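PDB 2OR0: hydroxylase from Rhodococcus sp., which probably acts as a flavin-dependent hydroxylase of the acyl-CoA dehydrogenase family, using reduced flavin and molecular oxygen to insert one oxygen atom into a substrate. Local coordinates for residues 130-135 with 150-155; 271-276 with 368-373; 310-315 with 339-344. All blocks are in the same frame, centred on the assembly; numbering follows the deposited sequence. Where two conformers were deposited one is given.

Interaction 1: 130-135 with 150-155; sequences ASPYAP and GRWSFS
Ser155 OG donates a hydrogen bond to Ser131 O, 2.7 Å away, reaching the carbonyl at a C=O...OG angle of 150° and tilted 29° from its plane. With OG anti to the backbone nitrogen (chi1 -176°), the hydroxyl also packs against the methyl group of Ala130, OG to CB 3.4 Å, and makes a second hydrogen bond to Thr158 OG1, so two hydrogen bonds hold this buried hydroxyl.

Trp152 CB lies 3.7 Å from Pro132 CG, with Pro132 CD slightly farther off. CG of the indole is 4.2 Å from the same Pro132 CG, which meets the ring obliquely. At CD1 the partner changes: Ala134 O sits at the indole edge, near the ring plane, 3.2 Å from CD1. NE1, the next atom round the ring, gives its hydrogen bond to Gly167 O, which helps to fix the rotation of the indole. The far, six-membered part of the indole reaches back over its own strand, Trp152 CH2 lying 3.9 Å from Gly150 CA. Pro132 itself follows a cis peptide bond, and its CG comes within 3.2 Å of Ser153 O, wedging the pyrrolidine between the Trp152 side chain and the strand backbone.

The loop 130-135 joins strand 129-130 to strand 137-142, while 150-155 lies on strand 145-155, whose backbone pairs with strand 210-214 through Trp152 and Ser155. From strand 163-170, Leu166 touches both Pro132 and Trp152. The contact thus ties the loop to strand 145-155 within the β-sheet domain that, in acyl-CoA dehydrogenase relatives, lies between the helical parts of the chain, and Tyr133 of the same loop meets Phe254 of helix 250-277 edge-to-face.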
loop_
_atom_site.group_PDB
_atom_site.type_symbol
_atom_site.label_atom_id
_atom_site.label_comp_id
_atom_site.label_asym_id
_atom_site.label_seq_id
_atom_site.Cartn_x
_atom_site.Cartn_y
_atom_site.Cartn_z
ATOM N N ALA A 130 10.502 -2.397 5.833
ATOM C CA ALA A 130 9.998 -3.175 4.692
ATOM C C ALA A 130 9.008 -4.224 5.157
ATOM O O ALA A 130 8.982 -4.597 6.338
ATOM C CB ALA A 130 11.164 -3.857 3.924
ATOM N N SER A 131 8.174 -4.671 4.230
ATOM C CA SER A 131 7.198 -5.738 4.383
ATOM C C SER A 131 7.789 -7.033 3.788
ATOM O O SER A 131 8.972 -7.089 3.431
ATOM C CB SER A 131 5.915 -5.336 3.610
ATOM O OG SER A 131 6.176 -5.187 2.198
ATOM N N PRO A 132 6.941 -8.051 3.546
ATOM C CA PRO A 132 5.491 -8.289 3.669
ATOM C C PRO A 132 4.969 -8.903 4.955
ATOM O O PRO A 132 5.670 -9.654 5.641
ATOM C CB PRO A 132 5.229 -9.272 2.536
ATOM C CG PRO A 132 6.464 -10.155 2.586
ATOM C CD PRO A 132 7.620 -9.218 2.930
ATOM N N TYR A 133 3.697 -8.626 5.228
ATOM C CA TYR A 133 2.964 -9.283 6.303
ATOM C C TYR A 133 2.577 -10.727 6.014
ATOM O O TYR A 133 2.170 -11.421 6.937
ATOM C CB TYR A 133 1.684 -8.515 6.606
ATOM C CG TYR A 133 1.929 -7.164 7.225
ATOM C CD1 TYR A 133 2.486 -7.052 8.488
ATOM C CD2 TYR A 133 1.590 -5.990 6.539
ATOM C CE1 TYR A 133 2.699 -5.804 9.067
ATOM C CE2 TYR A 133 1.787 -4.726 7.122
ATOM C CZ TYR A 133 2.344 -4.646 8.396
ATOM O OH TYR A 133 2.565 -3.402 8.985
ATOM N N ALA A 134 2.657 -11.172 4.755
ATOM C CA ALA A 134 2.325 -12.568 4.427
ATOM C C ALA A 134 3.086 -13.500 5.371
ATOM O O ALA A 134 4.280 -13.323 5.577
ATOM C CB ALA A 134 2.651 -12.902 2.964
ATOM N N PRO A 135 2.381 -14.464 5.980
ATOM C CA PRO A 135 2.977 -15.312 7.015
ATOM C C PRO A 135 3.836 -16.443 6.415
ATOM O O PRO A 135 3.564 -17.634 6.658
ATOM C CB PRO A 135 1.754 -15.873 7.727
ATOM C CG PRO A 135 0.734 -15.972 6.662
ATOM C CD PRO A 135 0.962 -14.788 5.755
ATOM N N GLY A 150 12.546 -18.388 7.104
ATOM C CA GLY A 150 11.622 -18.422 5.964
ATOM C C GLY A 150 12.101 -17.644 4.746
ATOM O O GLY A 150 13.204 -17.074 4.732
ATOM N N ARG A 151 11.260 -17.645 3.711
ATOM C CA ARG A 151 11.495 -16.881 2.490
ATOM C C ARG A 151 10.185 -16.139 2.166
ATOM O O ARG A 151 9.125 -16.756 2.054
ATOM C CB ARG A 151 11.915 -17.809 1.334
ATOM C CG ARG A 151 12.173 -17.052 0.012
ATOM C CD ARG A 151 13.078 -17.778 -0.984
ATOM N NE ARG A 151 13.257 -16.940 -2.187
ATOM C CZ ARG A 151 14.228 -17.076 -3.095
ATOM N NH1 ARG A 151 15.156 -18.023 -2.975
ATOM N NH2 ARG A 151 14.270 -16.268 -4.156
ATOM N N TRP A 152 10.282 -14.818 2.050
ATOM C CA TRP A 152 9.134 -13.958 1.778
ATOM C C TRP A 152 9.372 -13.320 0.418
ATOM O O TRP A 152 10.509 -13.120 0.037
ATOM C CB TRP A 152 9.025 -12.830 2.822
ATOM C CG TRP A 152 8.652 -13.288 4.218
ATOM C CD1 TRP A 152 7.424 -13.210 4.810
ATOM C CD2 TRP A 152 9.537 -13.866 5.198
ATOM N NE1 TRP A 152 7.483 -13.711 6.093
ATOM C CE2 TRP A 152 8.766 -14.120 6.357
ATOM C CE3 TRP A 152 10.901 -14.174 5.209
ATOM C CZ2 TRP A 152 9.319 -14.680 7.527
ATOM C CZ3 TRP A 152 11.451 -14.740 6.375
ATOM C CH2 TRP A 152 10.649 -14.994 7.508
ATOM N N SER A 153 8.306 -12.987 -0.294
ATOM C CA SER A 153 8.430 -12.256 -1.552
ATOM C C SER A 153 7.693 -10.914 -1.477
ATOM O O SER A 153 6.960 -10.665 -0.514
ATOM C CB SER A 153 7.862 -13.119 -2.689
ATOM O OG SER A 153 6.553 -13.506 -2.355
ATOM N N PHE A 154 7.876 -10.067 -2.500
ATOM C CA PHE A 154 7.164 -8.787 -2.613
ATOM C C PHE A 154 7.528 -7.829 -1.463
ATOM O O PHE A 154 6.649 -7.161 -0.916
ATOM C CB PHE A 154 5.633 -9.003 -2.674
ATOM C CG PHE A 154 4.877 -8.070 -3.638
ATOM C CD1 PHE A 154 3.882 -8.593 -4.493
ATOM C CD2 PHE A 154 5.093 -6.676 -3.654
ATOM C CE1 PHE A 154 3.135 -7.737 -5.363
ATOM C CE2 PHE A 154 4.373 -5.829 -4.527
ATOM C CZ PHE A 154 3.397 -6.355 -5.377
ATOM N N SER A 155 8.818 -7.748 -1.118
ATOM C CA SER A 155 9.266 -6.796 -0.093
ATOM C C SER A 155 9.513 -5.413 -0.708
ATOM O O SER A 155 10.639 -5.076 -1.054
ATOM C CB SER A 155 10.522 -7.319 0.619
ATOM O OG SER A 155 10.926 -6.451 1.673
#

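Interaction 2: 271-276 with 368-373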
loop_
_atom_site.group_PDB
_atom_site.type_symbol
_atom_site.label_atom_id
_atom_site.label_comp_id
_atom_site.label_asym_id
_atom_site.label_seq_id
_atom_site.Cartn_x
_atom_site.Cartn_y
_atom_site.Cartn_z
ATOM N N ALA A 271 -4.168 10.877 -16.865
ATOM C CA ALA A 271 -3.486 12.161 -17.157
ATOM C C ALA A 271 -2.574 12.043 -18.385
ATOM O O ALA A 271 -2.611 12.888 -19.286
ATOM C CB ALA A 271 -2.692 12.653 -15.944
ATOM N N CYS A 272 -1.756 10.991 -18.425
ATOM C CA CYS A 272 -0.935 10.699 -19.602
ATOM C C CYS A 272 -1.769 10.558 -20.875
ATOM O O CYS A 272 -1.396 11.059 -21.920
ATOM C CB CYS A 272 -0.143 9.401 -19.380
ATOM S SG CYS A 272 1.208 9.567 -18.193
ATOM N N HIS A 273 -2.869 9.826 -20.799
ATOM C CA HIS A 273 -3.717 9.594 -21.950
ATOM C C HIS A 273 -4.248 10.944 -22.476
ATOM O O HIS A 273 -4.190 11.215 -23.675
ATOM C CB HIS A 273 -4.864 8.685 -21.541
ATOM C CG HIS A 273 -5.744 8.269 -22.673
ATOM N ND1 HIS A 273 -5.256 7.692 -23.826
ATOM C CD2 HIS A 273 -7.091 8.308 -22.813
ATOM C CE1 HIS A 273 -6.261 7.412 -24.634
ATOM N NE2 HIS A 273 -7.388 7.775 -24.042
ATOM N N ILE A 274 -4.758 11.779 -21.569
ATOM C CA ILE A 274 -5.341 13.076 -21.947
ATOM C C ILE A 274 -4.271 13.944 -22.636
ATOM O O ILE A 274 -4.512 14.450 -23.725
ATOM C CB ILE A 274 -6.022 13.783 -20.718
ATOM C CG1 ILE A 274 -7.372 13.108 -20.443
ATOM C CG2 ILE A 274 -6.176 15.303 -20.961
ATOM C CD1 ILE A 274 -7.927 13.359 -19.074
ATOM N N ALA A 275 -3.088 14.044 -22.030
ATOM C CA ALA A 275 -1.975 14.806 -22.598
ATOM C C ALA A 275 -1.572 14.387 -24.022
ATOM O O ALA A 275 -1.209 15.222 -24.853
ATOM C CB ALA A 275 -0.771 14.760 -21.674
ATOM N N VAL A 276 -1.630 13.092 -24.299
ATOM C CA VAL A 276 -1.356 12.586 -25.634
ATOM C C VAL A 276 -2.539 12.852 -26.577
ATOM O O VAL A 276 -2.335 13.310 -27.701
ATOM C CB VAL A 276 -0.954 11.074 -25.601
ATOM C CG1 VAL A 276 -0.803 10.515 -26.999
ATOM C CG2 VAL A 276 0.350 10.895 -24.822
ATOM N N THR A 368 7.106 6.120 -23.992
ATOM C CA THR A 368 5.919 6.910 -23.621
ATOM C C THR A 368 5.461 6.470 -22.224
ATOM O O THR A 368 5.410 5.277 -21.968
ATOM C CB THR A 368 4.756 6.782 -24.669
ATOM O OG1 THR A 368 4.241 5.445 -24.674
ATOM C CG2 THR A 368 5.222 7.188 -26.087
ATOM N N PRO A 369 5.177 7.426 -21.308
ATOM C CA PRO A 369 4.881 7.067 -19.912
ATOM C C PRO A 369 3.572 6.329 -19.615
ATOM O O PRO A 369 3.510 5.631 -18.611
ATOM C CB PRO A 369 4.905 8.415 -19.175
ATOM C CG PRO A 369 4.584 9.442 -20.258
ATOM C CD PRO A 369 5.202 8.895 -21.521
HETATM N N MSE A 370 2.527 6.492 -20.440
HETATM C CA MSE A 370 1.219 5.918 -20.083
HETATM C C MSE A 370 1.299 4.405 -19.829
HETATM O O MSE A 370 0.747 3.920 -18.842
HETATM C CB MSE A 370 0.134 6.202 -21.134
HETATM C CG MSE A 370 -1.227 5.630 -20.731
HETATM SE SE MSE A 370 -2.564 5.775 -22.115
HETATM C CE MSE A 370 -4.069 5.089 -21.091
ATOM N N GLN A 371 1.992 3.685 -20.714
ATOM C CA GLN A 371 2.122 2.224 -20.616
ATOM C C GLN A 371 2.711 1.767 -19.288
ATOM O O GLN A 371 2.400 0.659 -18.839
ATOM C CB GLN A 371 2.900 1.613 -21.817
ATOM C CG GLN A 371 4.276 2.213 -22.161
ATOM C CD GLN A 371 5.324 1.877 -21.144
ATOM O OE1 GLN A 371 5.323 0.768 -20.588
ATOM N NE2 GLN A 371 6.241 2.824 -20.887
ATOM N N ARG A 372 3.548 2.609 -18.667
ATOM C CA ARG A 372 4.221 2.255 -17.409
ATOM C C ARG A 372 3.201 2.324 -16.279
ATOM O O ARG A 372 3.175 1.471 -15.414
ATOM C CB ARG A 372 5.440 3.187 -17.130
ATOM C CG ARG A 372 6.286 2.877 -15.820
ATOM C CD ARG A 372 7.253 4.066 -15.432
ATOM N NE ARG A 372 7.874 4.440 -16.668
ATOM C CZ ARG A 372 7.932 5.629 -17.237
ATOM N NH1 ARG A 372 7.517 6.732 -16.637
ATOM N NH2 ARG A 372 8.486 5.677 -18.441
ATOM N N PHE A 373 2.342 3.346 -16.309
ATOM C CA PHE A 373 1.244 3.460 -15.343
ATOM C C PHE A 373 0.274 2.332 -15.550
ATOM O O PHE A 373 -0.180 1.737 -14.595
ATOM C CB PHE A 373 0.539 4.825 -15.419
ATOM C CG PHE A 373 1.384 5.971 -14.894
ATOM C CD1 PHE A 373 1.379 6.301 -13.542
ATOM C CD2 PHE A 373 2.189 6.708 -15.760
ATOM C CE1 PHE A 373 2.154 7.348 -13.076
ATOM C CE2 PHE A 373 2.994 7.766 -15.302
ATOM C CZ PHE A 373 2.964 8.090 -13.955
#
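The two flat groups of this helix-helix contact, the His273 imidazole and the Phe373 phenyl ring, each receive a chalcogen atom obliquely, neither squarely over a face nor at an edge. Both segments belong to the α-helical C-terminal domain of the acyl-CoA dehydrogenase fold, where helix 370-381 and the residues leading into it pack against helix 250-277. Cys272 SG lies 4.7 Å from the Phe373 ring centroid and 51° off its normal, a sulfur-aromatic contact made chiefly with CD2 and CE2. The selenium of Met370, deposited as selenomethionine, stands 4.6 Å from the imidazole centroid of His273 at 61° from the normal.

Extended torsions throughout (chi1 -179°) carry the Met370 chain alongside His273, the two side chains pointing the same way. Ile355 of helix 331-356 and Ala359 of the following loop touch both residues, adding a third helix to the packing, while Ile265 and Ala269 of helix 250-277 meet Phe373. No hydrogen bond crosses between the segments; the join rests on van der Waals and sulfur- or selenium-aromatic contacts. Nearest the backbones, Cys272 CB meets Met370 CB at 3.7 Å, and farther along the same cysteine SG rests 4.0 Å from Pro369 CG.

Interaction 3: 310-315 with 339-344; sequences VSLIET and RTQIAA
Gln341 NE2 is hydrogen-bonded to Thr259 OG1 and to Val385 O, while CG of the same side chain meets Leu312 CD1 across the contact. OE1 accepts from Arg338 NH1, so that three bonds grip the carboxamide and fix its rotation. The aliphatic stem meets the other helix: Leu312 CD1 lies 3.6 Å from Gln341 CG and only slightly farther from CB.

This is a near-antiparallel helix pair in the helical C-terminal domain of the acyl-CoA dehydrogenase fold. Helices 292-324 and 331-356 follow one another in the chain as a helical hairpin, and their short segments run at 157° with axes 8.8 Å apart. Such close spacing goes with the small residues at the interface, serine, threonine and alanine.

Leu312 and Gln341 lie side by side, pointing the same way. In the leucine, CG is anti to the backbone nitrogen (chi1 -179°), and the bend at chi2 (68°) turns CD1 onto the glutamine stem. Met86 of helix 78-91 and Leu256 and Ile263 of helix 250-277 also touch Leu312, and Ile263 touches Ala344 as well.

Thr340 works through its methyl group. Thr340 and Thr315 slide past each other in opposite directions, bringing Thr340 CG2 3.7 Å from Thr315 OG1. The hydroxyl of Thr340 instead turns back along its own helix, making a weak hydrogen bond to Ile336 O; Ser311 OG is hydrogen-bonded to Ala307 O in its own helix. No hydrogen bond joins the two segments themselves, and the methyl group of Thr340 makes its nearest approach to the opposite backbone, CG2 to Ser311 O, at 3.5 Å.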
loop_
_atom_site.group_PDB
_atom_site.type_symbol
_atom_site.label_atom_id
_atom_site.label_comp_id
_atom_site.label_asym_id
_atom_site.label_seq_id
_atom_site.Cartn_x
_atom_site.Cartn_y
_atom_site.Cartn_z
ATOM N N VAL A 310 -13.287 8.276 -4.332
ATOM C CA VAL A 310 -14.227 8.785 -3.323
ATOM C C VAL A 310 -14.721 7.683 -2.419
ATOM O O VAL A 310 -14.814 7.884 -1.208
ATOM C CB VAL A 310 -15.434 9.609 -3.919
ATOM C CG1 VAL A 310 -14.922 10.731 -4.856
ATOM C CG2 VAL A 310 -16.387 8.724 -4.646
ATOM N N SER A 311 -15.005 6.517 -3.004
ATOM C CA SER A 311 -15.471 5.361 -2.242
ATOM C C SER A 311 -14.495 4.884 -1.191
ATOM O O SER A 311 -14.883 4.609 -0.066
ATOM C CB SER A 311 -15.764 4.200 -3.181
ATOM O OG SER A 311 -16.934 4.513 -3.876
ATOM N N LEU A 312 -13.245 4.729 -1.590
ATOM C CA LEU A 312 -12.185 4.253 -0.694
ATOM C C LEU A 312 -12.022 5.196 0.510
ATOM O O LEU A 312 -11.918 4.771 1.678
ATOM C CB LEU A 312 -10.839 4.163 -1.457
ATOM C CG LEU A 312 -9.642 3.656 -0.624
ATOM C CD1 LEU A 312 -9.722 2.186 -0.204
ATOM C CD2 LEU A 312 -8.320 3.921 -1.330
ATOM N N ILE A 313 -11.968 6.478 0.192
ATOM C CA ILE A 313 -11.746 7.511 1.188
ATOM C C ILE A 313 -12.955 7.682 2.125
ATOM O O ILE A 313 -12.780 7.920 3.322
ATOM C CB ILE A 313 -11.299 8.818 0.513
ATOM C CG1 ILE A 313 -10.034 8.578 -0.318
ATOM C CG2 ILE A 313 -10.981 9.932 1.559
ATOM C CD1 ILE A 313 -9.438 9.894 -0.930
ATOM N N GLU A 314 -14.171 7.512 1.594
ATOM C CA GLU A 314 -15.397 7.636 2.404
ATOM C C GLU A 314 -15.433 6.626 3.567
ATOM O O GLU A 314 -15.799 6.978 4.709
ATOM C CB GLU A 314 -16.650 7.543 1.517
ATOM C CG GLU A 314 -17.998 7.865 2.206
ATOM C CD GLU A 314 -18.566 6.723 3.071
ATOM O OE1 GLU A 314 -18.423 5.502 2.739
ATOM O OE2 GLU A 314 -19.195 7.050 4.110
ATOM N N THR A 315 -15.040 5.371 3.294
ATOM C CA THR A 315 -14.928 4.379 4.360
ATOM C C THR A 315 -14.063 4.864 5.539
ATOM O O THR A 315 -14.471 4.745 6.701
ATOM C CB THR A 315 -14.347 3.050 3.853
ATOM O OG1 THR A 315 -15.170 2.546 2.783
ATOM C CG2 THR A 315 -14.302 2.033 5.007
ATOM N N ARG A 339 -14.834 -4.798 1.238
ATOM C CA ARG A 339 -15.518 -4.992 -0.026
ATOM C C ARG A 339 -15.392 -3.750 -0.930
ATOM O O ARG A 339 -15.054 -3.845 -2.117
ATOM C CB ARG A 339 -16.989 -5.306 0.236
ATOM C CG ARG A 339 -17.789 -5.455 -1.038
ATOM C CD ARG A 339 -19.192 -5.965 -0.784
ATOM N NE ARG A 339 -20.031 -4.954 -0.138
ATOM C CZ ARG A 339 -21.136 -5.233 0.555
ATOM N NH1 ARG A 339 -21.528 -6.481 0.720
ATOM N NH2 ARG A 339 -21.863 -4.257 1.076
ATOM N N THR A 340 -15.668 -2.584 -0.351
ATOM C CA THR A 340 -15.568 -1.308 -1.070
ATOM C C THR A 340 -14.165 -1.050 -1.569
ATOM O O THR A 340 -13.964 -0.624 -2.693
ATOM C CB THR A 340 -16.063 -0.158 -0.147
ATOM O OG1 THR A 340 -17.479 -0.239 -0.115
ATOM C CG2 THR A 340 -15.654 1.230 -0.655
ATOM N N GLN A 341 -13.185 -1.351 -0.734
ATOM C CA GLN A 341 -11.803 -1.106 -1.035
ATOM C C GLN A 341 -11.321 -2.016 -2.182
ATOM O O GLN A 341 -10.627 -1.561 -3.114
ATOM C CB GLN A 341 -10.987 -1.328 0.257
ATOM C CG GLN A 341 -9.468 -1.403 0.080
ATOM C CD GLN A 341 -9.015 -2.870 0.026
ATOM O OE1 GLN A 341 -9.404 -3.673 0.879
ATOM N NE2 GLN A 341 -8.203 -3.215 -0.970
ATOM N N ILE A 342 -11.681 -3.294 -2.109
ATOM C CA ILE A 342 -11.332 -4.236 -3.157
ATOM C C ILE A 342 -11.978 -3.781 -4.480
ATOM O O ILE A 342 -11.294 -3.670 -5.482
ATOM C CB ILE A 342 -11.824 -5.653 -2.809
ATOM C CG1 ILE A 342 -10.983 -6.270 -1.702
ATOM C CG2 ILE A 342 -11.821 -6.559 -4.066
ATOM C CD1 ILE A 342 -11.708 -7.409 -0.978
ATOM N N ALA A 343 -13.293 -3.540 -4.466
ATOM C CA ALA A 343 -14.043 -3.021 -5.643
ATOM C C ALA A 343 -13.437 -1.751 -6.225
ATOM O O ALA A 343 -13.446 -1.563 -7.462
ATOM C CB ALA A 343 -15.499 -2.766 -5.265
ATOM N N ALA A 344 -12.933 -0.870 -5.354
ATOM C CA ALA A 344 -12.301 0.361 -5.810
ATOM C C ALA A 344 -11.048 0.087 -6.676
ATOM O O ALA A 344 -10.855 0.747 -7.698
ATOM C CB ALA A 344 -11.935 1.265 -4.639
#

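The three contacts illustrate how chemistry follows position in a fold. Interactions 2 and 3 are buried helix-helix joins within the C-terminal helical domain, and neither has a hydrogen bond between its segments. They share a framework: interaction 3 is nested within the loop closed by interaction 2; helix 250-277, from interaction 2, also packs onto interaction 3, and helix 331-356, from interaction 3, onto interaction 2 through Ile355. Sulfur and selenium against rings mark interaction 2, small side chains and aliphatic stems interaction 3. Interaction 1 belongs to the β-sheet part, is only partly buried and relies on a hydroxyl-carbonyl bond beside its proline. It lies across the chain's centre from interaction 3, their centres about 25 Å apart.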